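Local coordinates for protein ribonucleoside-diphosphate reductase (Pseudomonas aeruginosa, PDB 5IM3) that probably reduces ribonucleoside diphosphates to deoxyribonucleoside diphosphates at the expense of thioredoxin, supplying precursors for DNA synthesis, and binds dATP as an allosteric effector, at residues 424-429 with 458-463; 499-504 with 522-527; 696-701 with 751-756; 744-749 with 867-872. One frame throughout, in Å; residues are numbered along the deposited sequence.

Interaction 1: 424-429 with 458-463; sequences QGVVPF and HLDIEE
G425 and D460 are the point of closest backbone approach, their CA atoms 6.5 Å apart. One segment turns at G425 (phi 90°) and runs into helix 427-440; the other makes a type I beta turn from H458 to I461 and enters helix 461-465. D460 joins them. Its chi1 of -66° places CG, and with it the carboxylate, beside the backbone N, and V426 N donates to D460 OD2 at 3.0 Å, coming from above the carboxylate plane. The same OD2 lies 3.1 Å from G425 CA, a close approach that the bare backbone of glycine permits. H458 holds the turn from within: D460 N donates to H458 ND1 at 3.1 Å, a pattern consistent with a neutral imidazole protonated on NE2. V426 CG1 packs on H458 CE1 at 3.7 Å. At the next residue, V427 meets the extended E463 tip to tip, V427 CG2 being 3.3 Å from E463 CD. A water donates to Q424 O and E463 OE1 and accepts from V427 N, bridging the two segments. D460 OD1 accepts from L412 N and H458 NE2 bonds to V409 O, which ties the turn to the loop carrying R410, a dATP-binding residue. F429 touches dATP and packs on A439 of the second subunit, an arrangement consistent with the family's allosteric specificity site at the dimer interface.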
loop_
_atom_site.group_PDB
_atom_site.type_symbol
_atom_site.label_atom_id
_atom_site.label_comp_id
_atom_site.label_asym_id
_atom_site.label_seq_id
_atom_site.Cartn_x
_atom_site.Cartn_y
_atom_site.Cartn_z
ATOM N N GLN A 424 32.705 3.859 20.834
ATOM C CA GLN A 424 31.557 3.947 19.946
ATOM C C GLN A 424 31.505 2.802 18.948
ATOM O O GLN A 424 30.631 2.794 18.075
ATOM C CB GLN A 424 31.568 5.288 19.204
ATOM C CG GLN A 424 31.481 6.487 20.132
ATOM C CD GLN A 424 30.321 6.379 21.104
ATOM O OE1 GLN A 424 29.176 6.171 20.699
ATOM N NE2 GLN A 424 30.616 6.498 22.396
ATOM N N GLY A 425 32.416 1.842 19.053
ATOM C CA GLY A 425 32.372 0.668 18.218
ATOM C C GLY A 425 33.146 0.820 16.927
ATOM O O GLY A 425 33.927 1.753 16.718
ATOM N N VAL A 426 32.897 -0.132 16.028
ATOM C CA VAL A 426 33.727 -0.268 14.839
ATOM C C VAL A 426 33.301 0.694 13.737
ATOM O O VAL A 426 34.114 1.051 12.879
ATOM C CB VAL A 426 33.697 -1.725 14.340
ATOM C CG1 VAL A 426 34.174 -2.670 15.433
ATOM C CG2 VAL A 426 32.292 -2.116 13.875
ATOM N N VAL A 427 32.037 1.126 13.728
ATOM C CA VAL A 427 31.519 1.859 12.570
ATOM C C VAL A 427 32.259 3.171 12.338
ATOM O O VAL A 427 32.565 3.481 11.178
ATOM C CB VAL A 427 29.998 2.027 12.688
ATOM C CG1 VAL A 427 29.466 2.970 11.619
ATOM C CG2 VAL A 427 29.335 0.665 12.541
ATOM N N PRO A 428 32.582 3.979 13.350
ATOM C CA PRO A 428 33.352 5.200 13.062
ATOM C C PRO A 428 34.697 4.927 12.413
ATOM O O PRO A 428 35.180 5.754 11.629
ATOM C CB PRO A 428 33.519 5.847 14.442
ATOM C CG PRO A 428 32.381 5.359 15.222
ATOM C CD PRO A 428 32.130 3.945 14.751
ATOM N N PHE A 429 35.324 3.792 12.730
ATOM C CA PHE A 429 36.547 3.404 12.045
ATOM C C PHE A 429 36.267 2.908 10.627
ATOM O O PHE A 429 37.025 3.194 9.699
ATOM C CB PHE A 429 37.280 2.354 12.869
ATOM C CG PHE A 429 37.756 2.868 14.198
ATOM C CD1 PHE A 429 38.595 3.957 14.259
ATOM C CD2 PHE A 429 37.356 2.276 15.378
ATOM C CE1 PHE A 429 39.034 4.447 15.467
ATOM C CE2 PHE A 429 37.793 2.762 16.594
ATOM C CZ PHE A 429 38.634 3.846 16.638
ATOM N N HIS A 458 29.124 -10.174 17.448
ATOM C CA HIS A 458 29.692 -8.864 17.734
ATOM C C HIS A 458 28.588 -7.871 18.075
ATOM O O HIS A 458 27.561 -7.801 17.395
ATOM C CB HIS A 458 30.494 -8.377 16.528
ATOM C CG HIS A 458 31.433 -7.250 16.828
ATOM N ND1 HIS A 458 31.011 -5.946 16.971
ATOM C CD2 HIS A 458 32.777 -7.229 16.986
ATOM C CE1 HIS A 458 32.054 -5.172 17.214
ATOM N NE2 HIS A 458 33.137 -5.926 17.227
ATOM N N LEU A 459 28.807 -7.090 19.133
ATOM C CA LEU A 459 27.754 -6.218 19.639
ATOM C C LEU A 459 27.366 -5.114 18.661
ATOM O O LEU A 459 26.271 -4.555 18.786
ATOM C CB LEU A 459 28.176 -5.603 20.974
ATOM C CG LEU A 459 27.334 -6.068 22.159
ATOM C CD1 LEU A 459 27.895 -5.491 23.441
ATOM C CD2 LEU A 459 25.882 -5.661 21.981
ATOM N N ASP A 460 28.218 -4.793 17.693
ATOM C CA ASP A 460 27.882 -3.804 16.678
ATOM C C ASP A 460 27.207 -4.424 15.456
ATOM O O ASP A 460 26.992 -3.722 14.462
ATOM C CB ASP A 460 29.137 -3.039 16.243
ATOM C CG ASP A 460 29.725 -2.189 17.360
ATOM O OD1 ASP A 460 28.972 -1.762 18.260
ATOM O OD2 ASP A 460 30.947 -1.941 17.324
ATOM N N ILE A 461 26.838 -5.706 15.517
ATOM C CA ILE A 461 26.386 -6.405 14.314
ATOM C C ILE A 461 25.144 -5.745 13.727
ATOM O O ILE A 461 25.003 -5.649 12.504
ATOM C CB ILE A 461 26.141 -7.899 14.611
ATOM C CG1 ILE A 461 25.840 -8.660 13.314
ATOM C CG2 ILE A 461 24.991 -8.086 15.596
ATOM C CD1 ILE A 461 26.990 -8.660 12.319
ATOM N N GLU A 462 24.225 -5.281 14.582
ATOM C CA GLU A 462 22.969 -4.726 14.083
ATOM C C GLU A 462 23.210 -3.454 13.276
ATOM O O GLU A 462 22.634 -3.276 12.197
ATOM C CB GLU A 462 22.008 -4.463 15.246
ATOM C CG GLU A 462 21.510 -5.735 15.917
ATOM C CD GLU A 462 20.732 -5.471 17.190
ATOM O OE1 GLU A 462 21.215 -4.685 18.034
ATOM O OE2 GLU A 462 19.635 -6.049 17.348
ATOM N N GLU A 463 24.048 -2.551 13.784
ATOM C CA GLU A 463 24.443 -1.397 12.983
ATOM C C GLU A 463 25.183 -1.835 11.721
ATOM O O GLU A 463 25.029 -1.214 10.663
ATOM C CB GLU A 463 25.310 -0.451 13.821
ATOM C CG GLU A 463 25.625 0.889 13.162
ATOM C CD GLU A 463 26.548 1.759 14.009
ATOM O OE1 GLU A 463 27.104 1.249 15.008
ATOM O OE2 GLU A 463 26.727 2.951 13.670
HETATM O O HOH W 1 29.973 1.075 16.022
#

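Interaction 2: 499-504 with 522-527; sequences GSWTLF and ERYEYY
Y524 carries most of the contact with W501, T502 and F504, and following it outward shows how one tyrosine can tie a helix to a strand. From CB, the side chain leaves helix 517-532 with CG anti to the backbone N, which starts the ring on its way to the strand. On one flank of the ring, Y524 CE1 meets F504 CE2 at 3.8 Å. Here the edge of F504 is turned to the face of Y524 in an offset edge-to-face pair, planes at 79°. On the other flank Y524 CE2 comes to 3.9 Å from W501 CZ3, and CZ lies still nearer to that carbon. These rings make an offset stack, planes at only 14° and centroids 4.7 Å apart, although the two side chains cross at about a right angle. At the tip, Y524 OH lies over the rim of the indole face, 3.4 Å from W501 CE3, and donates to T502 O at 2.7 Å, in the carbonyl plane on a lone pair. F504 CZ also reaches Y527 CB at 4.0 Å. The helix segment 522-527 runs at 82° to strand 500-504; the strand pairs antiparallel with strand 539-543, and F491 of helix 489-496 meets W501 edge-to-face.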
loop_
_atom_site.group_PDB
_atom_site.type_symbol
_atom_site.label_atom_id
_atom_site.label_comp_id
_atom_site.label_asym_id
_atom_site.label_seq_id
_atom_site.Cartn_x
_atom_site.Cartn_y
_atom_site.Cartn_z
ATOM N N GLY A 499 16.520 -21.002 18.663
ATOM C CA GLY A 499 17.178 -20.668 19.908
ATOM C C GLY A 499 17.515 -19.191 20.011
ATOM O O GLY A 499 17.260 -18.391 19.112
ATOM N N SER A 500 18.106 -18.835 21.147
ATOM C CA SER A 500 18.511 -17.466 21.411
ATOM C C SER A 500 19.953 -17.244 20.954
ATOM O O SER A 500 20.645 -18.165 20.511
ATOM C CB SER A 500 18.353 -17.146 22.895
ATOM O OG SER A 500 19.192 -17.983 23.674
ATOM N N TRP A 501 20.417 -16.002 21.073
ATOM C CA TRP A 501 21.736 -15.619 20.588
ATOM C C TRP A 501 22.169 -14.370 21.338
ATOM O O TRP A 501 21.419 -13.389 21.387
ATOM C CB TRP A 501 21.702 -15.372 19.074
ATOM C CG TRP A 501 23.023 -15.024 18.456
ATOM C CD1 TRP A 501 23.390 -13.820 17.931
ATOM C CD2 TRP A 501 24.151 -15.893 18.290
ATOM N NE1 TRP A 501 24.674 -13.884 17.449
ATOM C CE2 TRP A 501 25.164 -15.146 17.657
ATOM C CE3 TRP A 501 24.403 -17.229 18.614
ATOM C CZ2 TRP A 501 26.409 -15.690 17.343
ATOM C CZ3 TRP A 501 25.643 -17.769 18.301
ATOM C CH2 TRP A 501 26.629 -17.000 17.673
ATOM N N THR A 502 23.363 -14.408 21.923
ATOM C CA THR A 502 23.857 -13.328 22.767
ATOM C C THR A 502 24.970 -12.572 22.055
ATOM O O THR A 502 25.894 -13.182 21.508
ATOM C CB THR A 502 24.365 -13.868 24.107
ATOM O OG1 THR A 502 23.312 -14.583 24.766
ATOM C CG2 THR A 502 24.833 -12.729 25.004
ATOM N N LEU A 503 24.880 -11.246 22.070
ATOM C CA LEU A 503 25.901 -10.385 21.497
ATOM C C LEU A 503 26.872 -9.938 22.584
ATOM O O LEU A 503 26.461 -9.594 23.697
ATOM C CB LEU A 503 25.269 -9.163 20.822
ATOM C CG LEU A 503 24.101 -9.450 19.874
ATOM C CD1 LEU A 503 23.628 -8.173 19.193
ATOM C CD2 LEU A 503 24.485 -10.494 18.840
ATOM N N PHE A 504 28.163 -9.957 22.256
ATOM C CA PHE A 504 29.224 -9.582 23.177
ATOM C C PHE A 504 30.147 -8.574 22.508
ATOM O O PHE A 504 30.240 -8.504 21.279
ATOM C CB PHE A 504 30.075 -10.786 23.612
ATOM C CG PHE A 504 29.308 -11.875 24.299
ATOM C CD1 PHE A 504 28.963 -11.763 25.635
ATOM C CD2 PHE A 504 28.965 -13.030 23.619
ATOM C CE1 PHE A 504 28.272 -12.775 26.271
ATOM C CE2 PHE A 504 28.269 -14.044 24.248
ATOM C CZ PHE A 504 27.927 -13.918 25.576
ATOM N N GLU A 522 31.648 -24.531 22.883
ATOM C CA GLU A 522 31.788 -24.702 24.326
ATOM C C GLU A 522 32.122 -23.377 24.998
ATOM O O GLU A 522 31.476 -22.980 25.977
ATOM C CB GLU A 522 32.867 -25.745 24.623
ATOM C CG GLU A 522 33.288 -25.807 26.087
ATOM C CD GLU A 522 34.317 -26.883 26.355
ATOM O OE1 GLU A 522 34.520 -27.745 25.472
ATOM O OE2 GLU A 522 34.923 -26.861 27.448
ATOM N N ARG A 523 33.132 -22.674 24.482
ATOM C CA ARG A 523 33.534 -21.410 25.085
ATOM C C ARG A 523 32.431 -20.368 24.959
ATOM O O ARG A 523 32.226 -19.561 25.871
ATOM C CB ARG A 523 34.830 -20.913 24.440
ATOM C CG ARG A 523 35.486 -19.733 25.154
ATOM C CD ARG A 523 35.872 -20.085 26.578
ATOM N NE ARG A 523 36.590 -19.002 27.239
ATOM C CZ ARG A 523 36.873 -18.982 28.537
ATOM N NH1 ARG A 523 36.498 -19.991 29.313
ATOM N NH2 ARG A 523 37.533 -17.956 29.062
ATOM N N TYR A 524 31.706 -20.376 23.839
ATOM C CA TYR A 524 30.622 -19.416 23.660
ATOM C C TYR A 524 29.488 -19.675 24.642
ATOM O O TYR A 524 28.919 -18.732 25.202
ATOM C CB TYR A 524 30.094 -19.466 22.227
ATOM C CG TYR A 524 28.953 -18.505 21.994
ATOM C CD1 TYR A 524 29.187 -17.232 21.496
ATOM C CD2 TYR A 524 27.642 -18.866 22.286
ATOM C CE1 TYR A 524 28.146 -16.349 21.288
ATOM C CE2 TYR A 524 26.599 -17.990 22.085
ATOM C CZ TYR A 524 26.854 -16.732 21.586
ATOM O OH TYR A 524 25.813 -15.858 21.381
ATOM N N GLU A 525 29.124 -20.943 24.841
ATOM C CA GLU A 525 28.077 -21.261 25.804
ATOM C C GLU A 525 28.519 -20.944 27.229
ATOM O O GLU A 525 27.685 -20.595 28.071
ATOM C CB GLU A 525 27.672 -22.729 25.668
ATOM C CG GLU A 525 26.890 -23.027 24.390
ATOM C CD GLU A 525 26.542 -24.497 24.230
ATOM O OE1 GLU A 525 27.029 -25.320 25.035
ATOM O OE2 GLU A 525 25.778 -24.827 23.298
ATOM N N TYR A 526 29.821 -21.041 27.508
ATOM C CA TYR A 526 30.340 -20.627 28.809
ATOM C C TYR A 526 30.122 -19.135 29.029
ATOM O O TYR A 526 29.630 -18.715 30.081
ATOM C CB TYR A 526 31.824 -20.987 28.911
ATOM C CG TYR A 526 32.566 -20.326 30.053
ATOM C CD1 TYR A 526 32.601 -20.904 31.316
ATOM C CD2 TYR A 526 33.244 -19.130 29.862
ATOM C CE1 TYR A 526 33.283 -20.304 32.360
ATOM C CE2 TYR A 526 33.929 -18.522 30.899
ATOM C CZ TYR A 526 33.948 -19.115 32.144
ATOM O OH TYR A 526 34.632 -18.511 33.176
ATOM N N TYR A 527 30.476 -18.316 28.036
ATOM C CA TYR A 527 30.228 -16.883 28.143
ATOM C C TYR A 527 28.738 -16.580 28.189
ATOM O O TYR A 527 28.316 -15.647 28.882
ATOM C CB TYR A 527 30.884 -16.147 26.970
ATOM C CG TYR A 527 32.389 -16.028 27.079
ATOM C CD1 TYR A 527 32.992 -15.632 28.268
ATOM C CD2 TYR A 527 33.211 -16.316 25.995
ATOM C CE1 TYR A 527 34.361 -15.524 28.373
ATOM C CE2 TYR A 527 34.585 -16.210 26.092
ATOM C CZ TYR A 527 35.154 -15.812 27.284
ATOM O OH TYR A 527 36.519 -15.706 27.386
#

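Interaction 3: 696-701 with 751-756; sequences AIQASC and APLRER
R756 and C701 show how an arginine can pack by its flat face as well as by its charge. R756 leaves its helix toward the 696-701 segment; an unusual chi2 of 146° sets CD and chi3 of 89° sets NE, so the chain is bent at both. Its guanidinium lies with one face over C701 CB, which sits above the centre of the group, 3.5 Å from R756 NH1. At the group's edge, near its plane, R756 NH2 meets Q698 CG at 3.3 Å. The charge itself is satisfied beyond the contact, by salt bridges to D702 and D705. L753 fills the apolar half. Its chi1 of -173° sets CG anti to the backbone N; from there the two methyls go to different neighbours. L753 CD2 packs on I697 CG2 at 3.9 Å, whereas CD1 faces the Q698 backbone, 4.1 Å from its CA, and lies 4.4 Å from C701 SG. The sulfur also touches the R756 aliphatic chain, at CG. The two helix segments run in broadly the same direction, and their axes approach to 10.5 Å. Around them, helix 620-640 covers A696 and A699, while helix 724-735 packs on I697 through P724 and binds R754 through D726.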
loop_
_atom_site.group_PDB
_atom_site.type_symbol
_atom_site.label_atom_id
_atom_site.label_comp_id
_atom_site.label_asym_id
_atom_site.label_seq_id
_atom_site.Cartn_x
_atom_site.Cartn_y
_atom_site.Cartn_z
ATOM N N ALA A 696 45.861 -30.947 -9.611
ATOM C CA ALA A 696 46.439 -29.795 -8.930
ATOM C C ALA A 696 47.241 -30.236 -7.711
ATOM O O ALA A 696 48.383 -29.805 -7.512
ATOM C CB ALA A 696 45.335 -28.814 -8.533
ATOM N N ILE A 697 46.663 -31.113 -6.890
ATOM C CA ILE A 697 47.387 -31.621 -5.732
ATOM C C ILE A 697 48.621 -32.393 -6.181
ATOM O O ILE A 697 49.708 -32.242 -5.610
ATOM C CB ILE A 697 46.453 -32.480 -4.857
ATOM C CG1 ILE A 697 45.370 -31.591 -4.229
ATOM C CG2 ILE A 697 47.249 -33.214 -3.771
ATOM C CD1 ILE A 697 44.322 -32.341 -3.432
ATOM N N GLN A 698 48.477 -33.225 -7.217
ATOM C CA GLN A 698 49.621 -33.975 -7.724
ATOM C C GLN A 698 50.710 -33.041 -8.241
ATOM O O GLN A 698 51.904 -33.302 -8.051
ATOM C CB GLN A 698 49.171 -34.933 -8.826
ATOM C CG GLN A 698 50.276 -35.830 -9.346
ATOM C CD GLN A 698 49.809 -36.758 -10.445
ATOM O OE1 GLN A 698 49.080 -36.349 -11.350
ATOM N NE2 GLN A 698 50.219 -38.018 -10.371
ATOM N N ALA A 699 50.316 -31.946 -8.898
ATOM C CA ALA A 699 51.296 -30.985 -9.396
ATOM C C ALA A 699 52.057 -30.331 -8.251
ATOM O O ALA A 699 53.268 -30.098 -8.352
ATOM C CB ALA A 699 50.605 -29.920 -10.248
ATOM N N SER A 700 51.367 -30.019 -7.154
ATOM C CA SER A 700 52.043 -29.414 -6.014
ATOM C C SER A 700 53.087 -30.357 -5.427
ATOM O O SER A 700 54.125 -29.902 -4.936
ATOM C CB SER A 700 51.018 -29.009 -4.952
ATOM O OG SER A 700 51.508 -27.958 -4.138
ATOM N N CYS A 701 52.833 -31.669 -5.473
ATOM C CA CYS A 701 53.833 -32.633 -5.025
ATOM C C CYS A 701 55.066 -32.607 -5.921
ATOM O O CYS A 701 56.192 -32.789 -5.444
ATOM C CB CYS A 701 53.236 -34.043 -4.996
ATOM S SG CYS A 701 51.862 -34.283 -3.849
ATOM N N ALA A 751 43.902 -42.998 -2.445
ATOM C CA ALA A 751 44.830 -43.568 -1.472
ATOM C C ALA A 751 46.287 -43.402 -1.880
ATOM O O ALA A 751 47.099 -43.022 -1.019
ATOM C CB ALA A 751 44.488 -45.045 -1.237
ATOM N N PRO A 752 46.690 -43.654 -3.131
ATOM C CA PRO A 752 48.105 -43.446 -3.479
ATOM C C PRO A 752 48.533 -41.994 -3.388
ATOM O O PRO A 752 49.659 -41.711 -2.958
ATOM C CB PRO A 752 48.195 -43.975 -4.919
ATOM C CG PRO A 752 47.006 -44.862 -5.084
ATOM C CD PRO A 752 45.934 -44.232 -4.256
ATOM N N LEU A 753 47.671 -41.058 -3.792
ATOM C CA LEU A 753 48.020 -39.646 -3.692
ATOM C C LEU A 753 47.996 -39.166 -2.245
ATOM O O LEU A 753 48.795 -38.301 -1.868
ATOM C CB LEU A 753 47.070 -38.809 -4.548
ATOM C CG LEU A 753 47.415 -37.323 -4.669
ATOM C CD1 LEU A 753 48.786 -37.130 -5.307
ATOM C CD2 LEU A 753 46.345 -36.588 -5.466
ATOM N N ARG A 754 47.096 -39.711 -1.424
ATOM C CA ARG A 754 47.089 -39.385 -0.003
ATOM C C ARG A 754 48.389 -39.789 0.678
ATOM O O ARG A 754 48.707 -39.260 1.749
ATOM C CB ARG A 754 45.900 -40.064 0.686
ATOM C CG ARG A 754 45.766 -39.744 2.174
ATOM C CD ARG A 754 44.542 -40.409 2.790
ATOM N NE ARG A 754 43.295 -39.792 2.338
ATOM C CZ ARG A 754 42.538 -40.250 1.344
ATOM N NH1 ARG A 754 42.881 -41.344 0.677
ATOM N NH2 ARG A 754 41.424 -39.609 1.014
ATOM N N GLU A 755 49.151 -40.709 0.081
ATOM C CA GLU A 755 50.432 -41.105 0.653
ATOM C C GLU A 755 51.537 -40.138 0.247
ATOM O O GLU A 755 52.318 -39.686 1.092
ATOM C CB GLU A 755 50.781 -42.529 0.219
ATOM C CG GLU A 755 51.977 -43.130 0.942
ATOM C CD GLU A 755 52.389 -44.472 0.371
ATOM O OE1 GLU A 755 52.196 -44.686 -0.846
ATOM O OE2 GLU A 755 52.902 -45.314 1.137
ATOM N N ARG A 756 51.615 -39.802 -1.045
ATOM C CA ARG A 756 52.683 -38.924 -1.515
ATOM C C ARG A 756 52.558 -37.523 -0.937
ATOM O O ARG A 756 53.572 -36.838 -0.756
ATOM C CB ARG A 756 52.693 -38.856 -3.043
ATOM C CG ARG A 756 53.713 -37.855 -3.597
ATOM C CD ARG A 756 54.315 -38.309 -4.920
ATOM N NE ARG A 756 53.538 -37.873 -6.079
ATOM C CZ ARG A 756 53.938 -36.972 -6.975
ATOM N NH1 ARG A 756 55.121 -36.379 -6.878
ATOM N NH2 ARG A 756 53.142 -36.667 -7.990
#

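Interaction 4: 744-749 with 867-872; sequences LSETLD and QKWIDQ
Loop meets loop here: S745 and E746 take the side chains of K868 and W869 in a partly buried contact within the barrel domain of ribonucleotide reductase, the ten-stranded alpha-beta barrel. Residues 744-749 link helix 724-735 to helix 751-757. Residues 867-872 follow helix 856-866 and lead toward strand 878-881, so the contact joins the loop between two helices to the loop between a helix and a strand. The polar half belongs to K868. Its chain is extended at first and bends at chi3, whose -54° sets CE; beyond it NZ lies 3.3 Å from S745 O, a weak hydrogen bond. That ammonium also forms salt bridges with D686 and D743; D743 takes S745 OG as well, so it braces both sides of the junction. W869 presents its benzo edge, to the carbonyl oxygen of S745 and to the aliphatic CG of E746. S745 O stands near the ring plane, 3.6 Å from W869 CZ2, and E746 CG touches W869 CH2 at 3.9 Å. The E746 carboxylate is turned almost perpendicular to the indole. D686 accepts from W869 NE1, and W750 meets the indole with its ring nearly parallel. D686, lying on helix 679-707, therefore serves both adjacent side chains. Further along, the 867-872 segment closes on itself: Q867 NE2 donates to Q872 O at 2.8 Å, with the donor tilted 27° from the carbonyl plane.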
loop_
_atom_site.group_PDB
_atom_site.type_symbol
_atom_site.label_atom_id
_atom_site.label_comp_id
_atom_site.label_asym_id
_atom_site.label_seq_id
_atom_site.Cartn_x
_atom_site.Cartn_y
_atom_site.Cartn_z
ATOM N N LEU A 744 29.297 -37.640 -0.631
ATOM C CA LEU A 744 30.672 -38.050 -0.364
ATOM C C LEU A 744 31.199 -39.024 -1.414
ATOM O O LEU A 744 32.179 -39.732 -1.160
ATOM C CB LEU A 744 30.770 -38.666 1.036
ATOM C CG LEU A 744 31.335 -37.801 2.169
ATOM C CD1 LEU A 744 30.746 -36.399 2.178
ATOM C CD2 LEU A 744 31.090 -38.482 3.510
ATOM N N SER A 745 30.585 -39.067 -2.594
ATOM C CA SER A 745 30.987 -40.024 -3.613
ATOM C C SER A 745 32.348 -39.652 -4.197
ATOM O O SER A 745 32.778 -38.496 -4.167
ATOM C CB SER A 745 29.943 -40.098 -4.728
ATOM O OG SER A 745 29.902 -38.893 -5.472
ATOM N N GLU A 746 33.026 -40.665 -4.738
ATOM C CA GLU A 746 34.356 -40.513 -5.311
ATOM C C GLU A 746 34.475 -41.413 -6.531
ATOM O O GLU A 746 34.012 -42.556 -6.510
ATOM C CB GLU A 746 35.447 -40.875 -4.296
ATOM C CG GLU A 746 35.337 -40.135 -2.973
ATOM C CD GLU A 746 36.371 -40.590 -1.961
ATOM O OE1 GLU A 746 36.195 -40.295 -0.759
ATOM O OE2 GLU A 746 37.352 -41.249 -2.369
ATOM N N THR A 747 35.106 -40.901 -7.588
ATOM C CA THR A 747 35.295 -41.656 -8.820
ATOM C C THR A 747 36.756 -41.971 -9.108
ATOM O O THR A 747 37.043 -42.647 -10.102
ATOM C CB THR A 747 34.697 -40.895 -10.010
ATOM O OG1 THR A 747 35.511 -39.757 -10.316
ATOM C CG2 THR A 747 33.280 -40.431 -9.696
ATOM N N LEU A 748 37.683 -41.504 -8.275
ATOM C CA LEU A 748 39.109 -41.746 -8.442
ATOM C C LEU A 748 39.633 -42.562 -7.266
ATOM O O LEU A 748 38.919 -42.834 -6.298
ATOM C CB LEU A 748 39.883 -40.426 -8.553
ATOM C CG LEU A 748 40.064 -39.817 -9.946
ATOM C CD1 LEU A 748 38.735 -39.627 -10.662
ATOM C CD2 LEU A 748 40.802 -38.492 -9.832
ATOM N N ASP A 749 40.902 -42.953 -7.363
ATOM C CA ASP A 749 41.604 -43.642 -6.284
ATOM C C ASP A 749 42.564 -42.650 -5.640
ATOM O O ASP A 749 43.614 -42.334 -6.209
ATOM C CB ASP A 749 42.350 -44.869 -6.799
ATOM C CG ASP A 749 43.123 -45.579 -5.702
ATOM O OD1 ASP A 749 42.754 -45.424 -4.518
ATOM O OD2 ASP A 749 44.100 -46.287 -6.023
ATOM N N GLN A 867 32.888 -27.904 -3.815
ATOM C CA GLN A 867 33.576 -27.546 -2.580
ATOM C C GLN A 867 34.167 -28.753 -1.865
ATOM O O GLN A 867 35.008 -28.579 -0.978
ATOM C CB GLN A 867 32.612 -26.813 -1.642
ATOM C CG GLN A 867 33.279 -26.157 -0.438
ATOM C CD GLN A 867 34.397 -25.211 -0.830
ATOM O OE1 GLN A 867 34.151 -24.111 -1.322
ATOM N NE2 GLN A 867 35.637 -25.640 -0.618
ATOM N N LYS A 868 33.752 -29.970 -2.219
ATOM C CA LYS A 868 34.328 -31.149 -1.582
ATOM C C LYS A 868 35.795 -31.311 -1.937
ATOM O O LYS A 868 36.557 -31.911 -1.171
ATOM C CB LYS A 868 33.578 -32.405 -2.002
ATOM C CG LYS A 868 32.078 -32.275 -1.971
ATOM C CD LYS A 868 31.405 -33.606 -2.263
ATOM C CE LYS A 868 31.881 -34.231 -3.571
ATOM N NZ LYS A 868 31.256 -35.557 -3.811
ATOM N N TRP A 869 36.201 -30.803 -3.097
ATOM C CA TRP A 869 37.546 -31.000 -3.606
ATOM C C TRP A 869 38.408 -29.751 -3.515
ATOM O O TRP A 869 39.632 -29.850 -3.651
ATOM C CB TRP A 869 37.473 -31.470 -5.063
ATOM C CG TRP A 869 36.482 -32.577 -5.261
ATOM C CD1 TRP A 869 35.251 -32.485 -5.849
ATOM C CD2 TRP A 869 36.628 -33.941 -4.852
ATOM N NE1 TRP A 869 34.629 -33.710 -5.839
ATOM C CE2 TRP A 869 35.452 -34.620 -5.229
ATOM C CE3 TRP A 869 37.640 -34.655 -4.205
ATOM C CZ2 TRP A 869 35.264 -35.979 -4.987
ATOM C CZ3 TRP A 869 37.451 -36.005 -3.965
ATOM C CH2 TRP A 869 36.271 -36.651 -4.354
ATOM N N ILE A 870 37.809 -28.591 -3.283
ATOM C CA ILE A 870 38.532 -27.330 -3.231
ATOM C C ILE A 870 38.986 -27.093 -1.796
ATOM O O ILE A 870 38.201 -27.253 -0.851
ATOM C CB ILE A 870 37.645 -26.181 -3.741
ATOM C CG1 ILE A 870 37.244 -26.442 -5.199
ATOM C CG2 ILE A 870 38.355 -24.839 -3.609
ATOM C CD1 ILE A 870 36.186 -25.503 -5.738
ATOM N N ASP A 871 40.260 -26.728 -1.625
ATOM C CA ASP A 871 40.766 -26.460 -0.281
ATOM C C ASP A 871 40.399 -25.063 0.206
ATOM O O ASP A 871 40.260 -24.861 1.415
ATOM C CB ASP A 871 42.286 -26.665 -0.213
ATOM C CG ASP A 871 43.019 -26.114 -1.422
ATOM O OD1 ASP A 871 42.396 -25.414 -2.244
ATOM O OD2 ASP A 871 44.229 -26.388 -1.549
ATOM N N GLN A 872 40.222 -24.103 -0.692
ATOM C CA GLN A 872 39.732 -22.776 -0.337
ATOM C C GLN A 872 38.222 -22.730 -0.589
ATOM O O GLN A 872 37.529 -23.631 -0.107
ATOM C CB GLN A 872 40.542 -21.714 -1.079
ATOM C CG GLN A 872 42.042 -21.814 -0.871
ATOM C CD GLN A 872 42.751 -20.502 -1.147
ATOM O OE1 GLN A 872 42.434 -19.473 -0.547
ATOM N NE2 GLN A 872 43.708 -20.530 -2.062
#

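All four contacts belong to the barrel domain but fall into two pairs. Interactions 1 and 2 follow one another along the chain, their centres 18 Å apart, and touch where L459 packs on L503 and L459 CB lies 3.6 Å from F504 O. Strand 500-504 thus packs against the turn near the dATP site, through L503 and the F504 backbone. The centres of interactions 3 and 4 lie 13 Å apart and their segments alternate in sequence: 744-749 runs almost directly into 751-756, and helix 679-707, which provides 696-701, also touches W869. The pairs are well separated, with interactions 1 and 3 about 45 Å apart between centres. Interaction 1 borders the dATP site, interaction 2 lies somewhat farther from it, and the other pair joins helices and loops away from the annotated sites.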